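Local coordinates for protein japanin (Rhipicephalus appendiculatus, PDB 4BOE) that binds cholesterol in a lipocalin pocket and, as a secreted tick salivary protein, modulates host dendritic cells and blocks their differentiation from monocytes, at residues A[9-14]-A[28-33]; A[13-18]-A[116-121]. All coordinates share one frame; numbering follows the deposited sequence.

Contact 1 (A[9-14]-A[28-33]); sequences TQTLYL and CVKTRY. With CLR (cholesterol), chain C.
This is an antiparallel strand pairing in the lipocalin barrel, where the first strand, entered through the loop at T9 to T11, runs beside strand 26-37 as a beta hairpin. L12 and T31 form the hydrogen-bonded pair: L12 N reaches T31 O at 3.0 Å in the carbonyl plane, and T31 N returns to L12 O at 2.8 Å. Beyond them L14 N meets V29 O at 3.1 Å, coming from above the carbonyl plane. On the inner face, L12 CB packs on T31 CG2 while that methyl touches cholesterol C26. T31 OG1, anti to its backbone N, is held by S44 and R43 of the next strand. On the outer face Y13 and K30 lie side by side, Y13 CD2 3.8 Å from K30 CB, and K30 NZ bonds C150 O. Where the strands part, water 1 ties T9 O, T11 OG1 and Y33 N together. T9 CG2 sits over one face of the Y33 ring; an alanine in place of Y33 would remove that ring and would probably leave the T9 methyl without its aromatic seat, loosening the entry to the hairpin. T9 CG2 stands 3.6 Å from the Y33 centroid, 2° off the normal, a CH-pi contact.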
ATOM      1  N   THR A   9      12.759  -4.610   1.669  1.00 32.21           N
ATOM      2  CA  THR A   9      12.408  -6.004   1.412  1.00 31.49           C
ATOM      3  C   THR A   9      11.309  -6.598   2.272  1.00 33.57           C
ATOM      4  O   THR A   9      10.952  -7.767   2.066  1.00 32.85           O
ATOM      5  CB  THR A   9      13.688  -6.847   1.505  1.00 36.00           C
ATOM      6  OG1 THR A   9      14.320  -6.617   2.770  1.00 36.42           O
ATOM      7  CG2 THR A   9      14.673  -6.523   0.395  1.00 29.82           C
ATOM      8  N   GLN A  10      10.724  -5.830   3.179  1.00 31.14           N
ATOM      9  CA  GLN A  10       9.614  -6.350   3.995  1.00 30.74           C
ATOM     10  C   GLN A  10       8.279  -6.162   3.282  1.00 32.08           C
ATOM     11  O   GLN A  10       8.084  -5.195   2.557  1.00 30.88           O
ATOM     12  CB  GLN A  10       9.558  -5.672   5.370  1.00 32.93           C
ATOM     13  CG  GLN A  10      10.537  -6.291   6.373  1.00 51.13           C
ATOM     14  CD  GLN A  10      10.105  -7.642   6.922  1.00 71.31           C
ATOM     15  OE1 GLN A  10       8.910  -7.992   7.004  1.00 66.25           O
ATOM     16  NE2 GLN A  10      11.069  -8.410   7.376  1.00 56.66           N
ATOM     17  N   THR A  11       7.365  -7.091   3.497  1.00 28.81           N
ATOM     18  CA  THR A  11       6.022  -7.025   2.930  1.00 28.21           C
ATOM     19  C   THR A  11       5.261  -5.903   3.605  1.00 31.21           C
ATOM     20  O   THR A  11       5.361  -5.752   4.821  1.00 30.29           O
ATOM     21  CB  THR A  11       5.319  -8.374   3.076  1.00 31.52           C
ATOM     22  OG1 THR A  11       6.065  -9.346   2.371  1.00 33.11           O
ATOM     23  CG2 THR A  11       3.871  -8.370   2.587  1.00 33.69           C
ATOM     24  N   LEU A  12       4.490  -5.134   2.823  1.00 28.60           N
ATOM     25  CA  LEU A  12       3.670  -4.040   3.331  1.00 27.96           C
ATOM     26  C   LEU A  12       2.201  -4.381   3.157  1.00 31.02           C
ATOM     27  O   LEU A  12       1.811  -4.883   2.120  1.00 30.77           O
ATOM     28  CB  LEU A  12       3.986  -2.748   2.589  1.00 27.68           C
ATOM     29  CG  LEU A  12       5.361  -2.150   2.747  1.00 32.24           C
ATOM     30  CD1 LEU A  12       5.585  -1.059   1.707  1.00 30.55           C
ATOM     31  CD2 LEU A  12       5.525  -1.554   4.160  1.00 37.58           C
ATOM     32  N   TYR A  13       1.385  -4.054   4.160  1.00 27.47           N
ATOM     33  CA  TYR A  13      -0.034  -4.330   4.200  1.00 26.62           C
ATOM     34  C   TYR A  13      -0.814  -3.045   4.256  1.00 30.03           C
ATOM     35  O   TYR A  13      -0.477  -2.165   5.050  1.00 26.58           O
ATOM     36  CB  TYR A  13      -0.382  -5.145   5.451  1.00 27.43           C
ATOM     37  CG  TYR A  13       0.392  -6.435   5.554  1.00 28.33           C
ATOM     38  CD1 TYR A  13       1.677  -6.463   6.099  1.00 29.14           C
ATOM     39  CD2 TYR A  13      -0.128  -7.617   5.052  1.00 29.67           C
ATOM     40  CE1 TYR A  13       2.424  -7.636   6.131  1.00 29.27           C
ATOM     41  CE2 TYR A  13       0.579  -8.806   5.128  1.00 30.63           C
ATOM     42  CZ  TYR A  13       1.869  -8.813   5.645  1.00 37.34           C
ATOM     43  OH  TYR A  13       2.555 -10.003   5.714  1.00 31.04           O
ATOM     44  N   LEU A  14      -1.903  -2.966   3.455  1.00 27.49           N
ATOM     45  CA  LEU A  14      -2.772  -1.799   3.432  1.00 27.64           C
ATOM     46  C   LEU A  14      -3.580  -1.768   4.726  1.00 28.60           C
ATOM     47  O   LEU A  14      -4.283  -2.720   5.047  1.00 26.86           O
ATOM     48  CB  LEU A  14      -3.706  -1.830   2.202  1.00 27.33           C
ATOM     49  CG  LEU A  14      -4.629  -0.623   2.031  1.00 28.65           C
ATOM     50  CD1 LEU A  14      -3.838   0.636   1.779  1.00 26.32           C
ATOM     51  CD2 LEU A  14      -5.631  -0.893   0.916  1.00 30.83           C
ATOM     52  N   CYS A  28      -7.413  -8.308   1.719  1.00 35.79           N
ATOM     53  CA  CYS A  28      -6.067  -8.833   1.963  1.00 37.10           C
ATOM     54  C   CYS A  28      -4.995  -8.125   1.084  1.00 35.66           C
ATOM     55  O   CYS A  28      -4.090  -8.796   0.603  1.00 35.19           O
ATOM     56  CB  CYS A  28      -6.055 -10.353   1.750  1.00 40.36           C
ATOM     57  SG  CYS A  28      -7.372 -11.270   2.631  1.00 46.52           S
ATOM     58  N   VAL A  29      -5.105  -6.783   0.879  1.00 30.51           N
ATOM     59  CA  VAL A  29      -4.196  -6.007   0.005  1.00 29.28           C
ATOM     60  C   VAL A  29      -2.834  -5.870   0.650  1.00 31.86           C
ATOM     61  O   VAL A  29      -2.714  -5.445   1.809  1.00 31.41           O
ATOM     62  CB  VAL A  29      -4.779  -4.643  -0.434  1.00 32.52           C
ATOM     63  CG1 VAL A  29      -3.799  -3.867  -1.311  1.00 31.94           C
ATOM     64  CG2 VAL A  29      -6.088  -4.835  -1.168  1.00 32.76           C
ATOM     65  N   LYS A  30      -1.817  -6.294  -0.076  1.00 29.26           N
ATOM     66  CA  LYS A  30      -0.440  -6.260   0.397  1.00 29.70           C
ATOM     67  C   LYS A  30       0.538  -6.218  -0.770  1.00 32.58           C
ATOM     68  O   LYS A  30       0.177  -6.487  -1.909  1.00 31.71           O
ATOM     69  CB  LYS A  30      -0.164  -7.485   1.302  1.00 32.39           C
ATOM     70  CG  LYS A  30      -0.159  -8.813   0.588  1.00 34.62           C
ATOM     71  CD  LYS A  30       0.130 -10.005   1.487  1.00 43.56           C
ATOM     72  CE  LYS A  30      -1.094 -10.780   1.826  1.00 47.21           C
ATOM     73  NZ  LYS A  30      -0.830 -11.919   2.750  1.00 50.62           N
ATOM     74  N   THR A  31       1.775  -5.875  -0.485  1.00 29.18           N
ATOM     75  CA  THR A  31       2.801  -5.823  -1.516  1.00 29.72           C
ATOM     76  C   THR A  31       4.082  -6.509  -1.026  1.00 32.15           C
ATOM     77  O   THR A  31       4.580  -6.173   0.046  1.00 30.25           O
ATOM     78  CB  THR A  31       3.027  -4.373  -2.073  1.00 37.60           C
ATOM     79  OG1 THR A  31       4.170  -4.378  -2.900  1.00 40.41           O
ATOM     80  CG2 THR A  31       3.289  -3.342  -1.022  1.00 36.75           C
ATOM     81  N   ARG A  32       4.609  -7.473  -1.816  1.00 29.44           N
ATOM     82  CA  ARG A  32       5.856  -8.160  -1.501  1.00 28.82           C
ATOM     83  C   ARG A  32       6.951  -7.662  -2.415  1.00 33.57           C
ATOM     84  O   ARG A  32       6.722  -7.390  -3.592  1.00 35.22           O
ATOM     85  CB  ARG A  32       5.757  -9.691  -1.635  1.00 29.23           C
ATOM     86  CG  ARG A  32       4.607 -10.344  -0.926  1.00 32.05           C
ATOM     87  CD  ARG A  32       4.883 -11.812  -0.805  1.00 30.61           C
ATOM     88  NE  ARG A  32       3.761 -12.542  -0.216  1.00 35.57           N
ATOM     89  CZ  ARG A  32       2.792 -13.152  -0.890  1.00 53.07           C
ATOM     90  NH1 ARG A  32       2.777 -13.132  -2.222  1.00 47.44           N
ATOM     91  NH2 ARG A  32       1.825 -13.786  -0.241  1.00 42.76           N
ATOM     92  N   TYR A  33       8.165  -7.630  -1.886  1.00 29.75           N
ATOM     93  CA  TYR A  33       9.358  -7.263  -2.616  1.00 29.78           C
ATOM     94  C   TYR A  33       9.719  -8.450  -3.507  1.00 33.13           C
ATOM     95  O   TYR A  33       9.729  -9.591  -3.026  1.00 31.43           O
ATOM     96  CB  TYR A  33      10.506  -7.015  -1.607  1.00 30.79           C
ATOM     97  CG  TYR A  33      11.866  -6.794  -2.237  1.00 31.00           C
ATOM     98  CD1 TYR A  33      12.668  -7.867  -2.609  1.00 30.61           C
ATOM     99  CD2 TYR A  33      12.357  -5.512  -2.443  1.00 33.73           C
ATOM    100  CE1 TYR A  33      13.913  -7.665  -3.201  1.00 30.34           C
ATOM    101  CE2 TYR A  33      13.596  -5.302  -3.029  1.00 34.65           C
ATOM    102  CZ  TYR A  33      14.400  -6.384  -3.349  1.00 37.92           C
ATOM    103  OH  TYR A  33      15.635  -6.169  -3.901  1.00 48.71           O
TER
HETATM  104  C1  CLR C 575      -7.096  -1.523  -3.107  1.00 37.63           C
HETATM  105  C2  CLR C 575      -8.566  -1.753  -2.766  1.00 35.84           C
HETATM  106  C3  CLR C 575      -9.006  -0.890  -1.603  1.00 33.56           C
HETATM  107  C4  CLR C 575      -8.745   0.572  -1.901  1.00 35.22           C
HETATM  108  C5  CLR C 575      -7.322   0.839  -2.344  1.00 33.45           C
HETATM  109  C6  CLR C 575      -6.619   1.814  -1.782  1.00 31.26           C
HETATM  110  C7  CLR C 575      -5.209   2.171  -2.130  1.00 31.73           C
HETATM  111  C8  CLR C 575      -4.768   1.576  -3.462  1.00 33.21           C
HETATM  112  C9  CLR C 575      -5.219   0.099  -3.543  1.00 32.55           C
HETATM  113  C10 CLR C 575      -6.770  -0.061  -3.453  1.00 35.80           C
HETATM  114  C11 CLR C 575      -4.606  -0.623  -4.757  1.00 32.72           C
HETATM  115  C12 CLR C 575      -3.093  -0.445  -4.877  1.00 30.28           C
HETATM  116  C13 CLR C 575      -2.665   1.034  -4.884  1.00 32.40           C
HETATM  117  C14 CLR C 575      -3.251   1.664  -3.602  1.00 31.50           C
HETATM  118  C15 CLR C 575      -2.564   3.033  -3.530  1.00 32.45           C
HETATM  119  C16 CLR C 575      -1.137   2.722  -3.982  1.00 30.63           C
HETATM  120  C17 CLR C 575      -1.166   1.313  -4.624  1.00 32.23           C
HETATM  121  C18 CLR C 575      -3.151   1.730  -6.171  1.00 35.00           C
HETATM  122  C19 CLR C 575      -7.476   0.314  -4.776  1.00 36.02           C
HETATM  123  C20 CLR C 575      -0.153   1.167  -5.776  1.00 32.42           C
HETATM  124  C21 CLR C 575      -0.156  -0.235  -6.403  1.00 34.01           C
HETATM  125  C22 CLR C 575       1.264   1.554  -5.317  1.00 31.31           C
HETATM  126  C23 CLR C 575       1.754   0.943  -3.982  1.00 29.89           C
HETATM  127  C24 CLR C 575       3.151   1.371  -3.646  1.00 29.65           C
HETATM  128  C25 CLR C 575       3.743   1.068  -2.286  1.00 35.30           C
HETATM  129  C26 CLR C 575       2.937   0.388  -1.209  1.00 34.58           C
HETATM  130  C27 CLR C 575       5.202   0.690  -2.262  1.00 33.74           C
HETATM  131  O1  CLR C 575     -10.417  -1.062  -1.411  1.00 34.98           O
HETATM  132  O   HOH W   1       8.553  -8.829   0.971  1.00 30.38           O
HETATM  133  O   HOH W   2      -4.668  -5.126   3.621  1.00 32.29           O

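Contact 2 (A[13-18]-A[116-121]). With CLR (cholesterol), chain C.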
ATOM      1  N   TYR A  13       1.385  -4.054   4.160  1.00 27.47           N
ATOM      2  CA  TYR A  13      -0.034  -4.330   4.200  1.00 26.62           C
ATOM      3  C   TYR A  13      -0.814  -3.045   4.256  1.00 30.03           C
ATOM      4  O   TYR A  13      -0.477  -2.165   5.050  1.00 26.58           O
ATOM      5  CB  TYR A  13      -0.382  -5.145   5.451  1.00 27.43           C
ATOM      6  CG  TYR A  13       0.392  -6.435   5.554  1.00 28.33           C
ATOM      7  CD1 TYR A  13       1.677  -6.463   6.099  1.00 29.14           C
ATOM      8  CD2 TYR A  13      -0.128  -7.617   5.052  1.00 29.67           C
ATOM      9  CE1 TYR A  13       2.424  -7.636   6.131  1.00 29.27           C
ATOM     10  CE2 TYR A  13       0.579  -8.806   5.128  1.00 30.63           C
ATOM     11  CZ  TYR A  13       1.869  -8.813   5.645  1.00 37.34           C
ATOM     12  OH  TYR A  13       2.555 -10.003   5.714  1.00 31.04           O
ATOM     13  N   LEU A  14      -1.903  -2.966   3.455  1.00 27.49           N
ATOM     14  CA  LEU A  14      -2.772  -1.799   3.432  1.00 27.64           C
ATOM     15  C   LEU A  14      -3.580  -1.768   4.726  1.00 28.60           C
ATOM     16  O   LEU A  14      -4.283  -2.720   5.047  1.00 26.86           O
ATOM     17  CB  LEU A  14      -3.706  -1.830   2.202  1.00 27.33           C
ATOM     18  CG  LEU A  14      -4.629  -0.623   2.031  1.00 28.65           C
ATOM     19  CD1 LEU A  14      -3.838   0.636   1.779  1.00 26.32           C
ATOM     20  CD2 LEU A  14      -5.631  -0.893   0.916  1.00 30.83           C
ATOM     21  N   ALA A  15      -3.365  -0.740   5.526  1.00 26.15           N
ATOM     22  CA  ALA A  15      -4.021  -0.618   6.836  1.00 26.85           C
ATOM     23  C   ALA A  15      -5.117   0.441   6.833  1.00 30.07           C
ATOM     24  O   ALA A  15      -5.956   0.449   7.717  1.00 30.19           O
ATOM     25  CB  ALA A  15      -2.982  -0.275   7.885  1.00 27.94           C
ATOM     26  N   GLY A  16      -5.114   1.344   5.867  1.00 29.36           N
ATOM     27  CA  GLY A  16      -6.112   2.400   5.830  1.00 29.30           C
ATOM     28  C   GLY A  16      -6.061   3.108   4.503  1.00 31.52           C
ATOM     29  O   GLY A  16      -5.019   3.113   3.873  1.00 29.43           O
ATOM     30  N   HIS A  17      -7.188   3.692   4.076  1.00 28.22           N
ATOM     31  CA  HIS A  17      -7.265   4.462   2.845  1.00 28.99           C
ATOM     32  C   HIS A  17      -8.443   5.422   2.869  1.00 32.82           C
ATOM     33  O   HIS A  17      -9.323   5.283   3.703  1.00 33.27           O
ATOM     34  CB  HIS A  17      -7.335   3.568   1.605  1.00 30.08           C
ATOM     35  CG  HIS A  17      -8.524   2.654   1.594  1.00 34.40           C
ATOM     36  ND1 HIS A  17      -9.755   3.066   1.116  1.00 36.56           N
ATOM     37  CD2 HIS A  17      -8.632   1.376   2.019  1.00 35.83           C
ATOM     38  CE1 HIS A  17     -10.566   2.040   1.292  1.00 35.58           C
ATOM     39  NE2 HIS A  17      -9.935   1.017   1.861  1.00 35.64           N
ATOM     40  N   SER A  18      -8.467   6.369   1.938  1.00 29.76           N
ATOM     41  CA  SER A  18      -9.593   7.310   1.767  1.00 31.12           C
ATOM     42  C   SER A  18     -10.754   6.534   1.127  1.00 36.41           C
ATOM     43  O   SER A  18     -10.490   5.724   0.240  1.00 34.60           O
ATOM     44  CB  SER A  18      -9.196   8.452   0.827  1.00 32.27           C
ATOM     45  OG  SER A  18      -8.168   9.243   1.381  1.00 38.51           O
ATOM     46  N   LEU A 116      -2.368   4.111   3.815  1.00 29.32           N
ATOM     47  CA  LEU A 116      -1.478   3.825   4.918  1.00 27.95           C
ATOM     48  C   LEU A 116      -1.061   2.374   4.791  1.00 29.97           C
ATOM     49  O   LEU A 116      -1.911   1.514   4.638  1.00 28.09           O
ATOM     50  CB  LEU A 116      -2.192   4.072   6.260  1.00 27.28           C
ATOM     51  CG  LEU A 116      -1.424   3.650   7.518  1.00 30.58           C
ATOM     52  CD1 LEU A 116      -0.207   4.481   7.715  1.00 30.59           C
ATOM     53  CD2 LEU A 116      -2.327   3.681   8.717  1.00 33.96           C
ATOM     54  N   TRP A 117       0.248   2.125   4.839  1.00 26.90           N
ATOM     55  CA  TRP A 117       0.868   0.820   4.702  1.00 26.32           C
ATOM     56  C   TRP A 117       1.700   0.554   5.910  1.00 29.40           C
ATOM     57  O   TRP A 117       2.391   1.438   6.381  1.00 29.72           O
ATOM     58  CB  TRP A 117       1.772   0.804   3.455  1.00 25.95           C
ATOM     59  CG  TRP A 117       1.049   1.166   2.207  1.00 26.90           C
ATOM     60  CD1 TRP A 117       0.828   2.422   1.724  1.00 29.19           C
ATOM     61  CD2 TRP A 117       0.409   0.261   1.292  1.00 27.10           C
ATOM     62  NE1 TRP A 117       0.021   2.363   0.616  1.00 28.69           N
ATOM     63  CE2 TRP A 117      -0.215   1.047   0.301  1.00 30.41           C
ATOM     64  CE3 TRP A 117       0.323  -1.141   1.197  1.00 28.66           C
ATOM     65  CZ2 TRP A 117      -0.910   0.484  -0.768  1.00 30.79           C
ATOM     66  CZ3 TRP A 117      -0.452  -1.704   0.177  1.00 29.52           C
ATOM     67  CH2 TRP A 117      -1.055  -0.892  -0.792  1.00 30.36           C
ATOM     68  N   VAL A 118       1.617  -0.651   6.434  1.00 28.17           N
ATOM     69  CA  VAL A 118       2.385  -1.069   7.583  1.00 27.34           C
ATOM     70  C   VAL A 118       3.057  -2.403   7.296  1.00 31.71           C
ATOM     71  O   VAL A 118       2.556  -3.191   6.501  1.00 30.00           O
ATOM     72  CB  VAL A 118       1.526  -1.148   8.879  1.00 29.90           C
ATOM     73  CG1 VAL A 118       0.964   0.215   9.274  1.00 30.30           C
ATOM     74  CG2 VAL A 118       0.421  -2.199   8.794  1.00 30.34           C
ATOM     75  N   THR A 119       4.118  -2.711   8.031  1.00 26.81           N
ATOM     76  CA  THR A 119       4.698  -4.058   7.960  1.00 26.96           C
ATOM     77  C   THR A 119       4.010  -4.973   8.982  1.00 32.02           C
ATOM     78  O   THR A 119       3.119  -4.538   9.729  1.00 29.31           O
ATOM     79  CB  THR A 119       6.203  -4.014   8.227  1.00 31.06           C
ATOM     80  OG1 THR A 119       6.352  -3.589   9.553  1.00 35.94           O
ATOM     81  CG2 THR A 119       6.951  -3.101   7.274  1.00 27.84           C
ATOM     82  N   LEU A 120       4.431  -6.245   9.021  1.00 33.84           N
ATOM     83  CA  LEU A 120       3.876  -7.242   9.962  1.00 35.46           C
ATOM     84  C   LEU A 120       3.905  -6.809  11.412  1.00 37.70           C
ATOM     85  O   LEU A 120       3.050  -7.231  12.180  1.00 38.29           O
ATOM     86  CB  LEU A 120       4.606  -8.589   9.857  1.00 36.47           C
ATOM     87  CG  LEU A 120       3.815  -9.794  10.390  1.00 43.17           C
ATOM     88  CD1 LEU A 120       2.624 -10.126   9.471  1.00 42.46           C
ATOM     89  CD2 LEU A 120       4.723 -10.992  10.563  1.00 46.65           C
ATOM     90  N   LYS A 121       4.874  -5.980  11.791  1.00 32.89           N
ATOM     91  CA  LYS A 121       5.018  -5.477  13.144  1.00 33.03           C
ATOM     92  C   LYS A 121       3.741  -4.801  13.674  1.00 38.20           C
ATOM     93  O   LYS A 121       3.469  -4.887  14.871  1.00 37.27           O
ATOM     94  CB  LYS A 121       6.197  -4.502  13.175  1.00 35.37           C
ATOM     95  CG  LYS A 121       6.526  -3.926  14.521  1.00 42.11           C
ATOM     96  CD  LYS A 121       7.672  -2.980  14.383  1.00 44.54           C
ATOM     97  CE  LYS A 121       8.093  -2.435  15.724  1.00 51.95           C
ATOM     98  NZ  LYS A 121       9.375  -1.705  15.648  1.00 61.73           N
TER
HETATM   99  C1  CLR C 575      -7.096  -1.523  -3.107  1.00 37.63           C
HETATM  100  C2  CLR C 575      -8.566  -1.753  -2.766  1.00 35.84           C
HETATM  101  C3  CLR C 575      -9.006  -0.890  -1.603  1.00 33.56           C
HETATM  102  C4  CLR C 575      -8.745   0.572  -1.901  1.00 35.22           C
HETATM  103  C5  CLR C 575      -7.322   0.839  -2.344  1.00 33.45           C
HETATM  104  C6  CLR C 575      -6.619   1.814  -1.782  1.00 31.26           C
HETATM  105  C7  CLR C 575      -5.209   2.171  -2.130  1.00 31.73           C
HETATM  106  C8  CLR C 575      -4.768   1.576  -3.462  1.00 33.21           C
HETATM  107  C9  CLR C 575      -5.219   0.099  -3.543  1.00 32.55           C
HETATM  108  C10 CLR C 575      -6.770  -0.061  -3.453  1.00 35.80           C
HETATM  109  C11 CLR C 575      -4.606  -0.623  -4.757  1.00 32.72           C
HETATM  110  C12 CLR C 575      -3.093  -0.445  -4.877  1.00 30.28           C
HETATM  111  C13 CLR C 575      -2.665   1.034  -4.884  1.00 32.40           C
HETATM  112  C14 CLR C 575      -3.251   1.664  -3.602  1.00 31.50           C
HETATM  113  C15 CLR C 575      -2.564   3.033  -3.530  1.00 32.45           C
HETATM  114  C16 CLR C 575      -1.137   2.722  -3.982  1.00 30.63           C
HETATM  115  C17 CLR C 575      -1.166   1.313  -4.624  1.00 32.23           C
HETATM  116  C18 CLR C 575      -3.151   1.730  -6.171  1.00 35.00           C
HETATM  117  C19 CLR C 575      -7.476   0.314  -4.776  1.00 36.02           C
HETATM  118  C20 CLR C 575      -0.153   1.167  -5.776  1.00 32.42           C
HETATM  119  C21 CLR C 575      -0.156  -0.235  -6.403  1.00 34.01           C
HETATM  120  C22 CLR C 575       1.264   1.554  -5.317  1.00 31.31           C
HETATM  121  C23 CLR C 575       1.754   0.943  -3.982  1.00 29.89           C
HETATM  122  C24 CLR C 575       3.151   1.371  -3.646  1.00 29.65           C
HETATM  123  C25 CLR C 575       3.743   1.068  -2.286  1.00 35.30           C
HETATM  124  C26 CLR C 575       2.937   0.388  -1.209  1.00 34.58           C
HETATM  125  C27 CLR C 575       5.202   0.690  -2.262  1.00 33.74           C
HETATM  126  O1  CLR C 575     -10.417  -1.062  -1.411  1.00 34.98           O
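W117 carries the pocket side of this contact, its indole held between protein and ligand. Over one face comes L14: CB lies 3.8 Å from W117 CZ3, and CD1 makes a CH-pi contact 4.0 Å from the centroid of the six-membered ring, offset toward the rim. Against the opposite face sits the C26 methyl of the cholesterol tail, 3.6 Å from W117 CE2, while sterol C14 meets the ring edge. L14 CG is anti to its backbone N (chi1 -177°), which lays the leucine obliquely across the indole and lets CD2 reach sterol C6. Further along the strand, the H17 ring turns one face to the A ring of the sterol, with C4 over its centre. A bond from H17 ND1 to S18 O, 2.9 Å long and close to the ring plane, restrains the imidazole's rotation; W117 NE1 is similarly held by S115 OG.

Behind these side chains stands the backbone. Y13 and V118 exchange two nearly straight hydrogen bonds in the carbonyl planes, Y13 N to V118 O measuring 2.8 Å. L116 O then receives A15 N at 2.8 Å and, weakly, G16 N at 3.4 Å, and L116 N closes the pattern on G16 O. On the outward face A15 CB rests against V118 CG2 and L116 CD2. L116 also packs on I130 and F134 of helix 128-137, and the Y13 hydroxyl end lies alongside L120 CD1.

With A15 and G16 both opposite L116, this is a classic beta bulge. It shifts the register by one residue between L14 and G16, in the antiparallel pairing of strands 12-18 and 114-118 that helps close the lipocalin barrel around its cholesterol.

In the fold
Contacts 1 and 2 lie on opposite edges of strand 12-18, which pairs with strand 26-37 in one and strand 114-118 in the other; their centres are about 8 Å apart. Y13 and L14 belong to both. The two also meet directly: V29 CG1 lies 4.1 Å from W117 CH2, and L12 CD2 packs 3.8 Å from T119 CG2. Together they supply L14, H17, V29, T31 and W117 to the 16-residue cholesterol pocket, with V29 near the A ring and T31 by the tail. E23, whose N is hydrogen-bonded to the sterol, has its side chain about 7 Å from that of V29 and about 9 Å from that of L14.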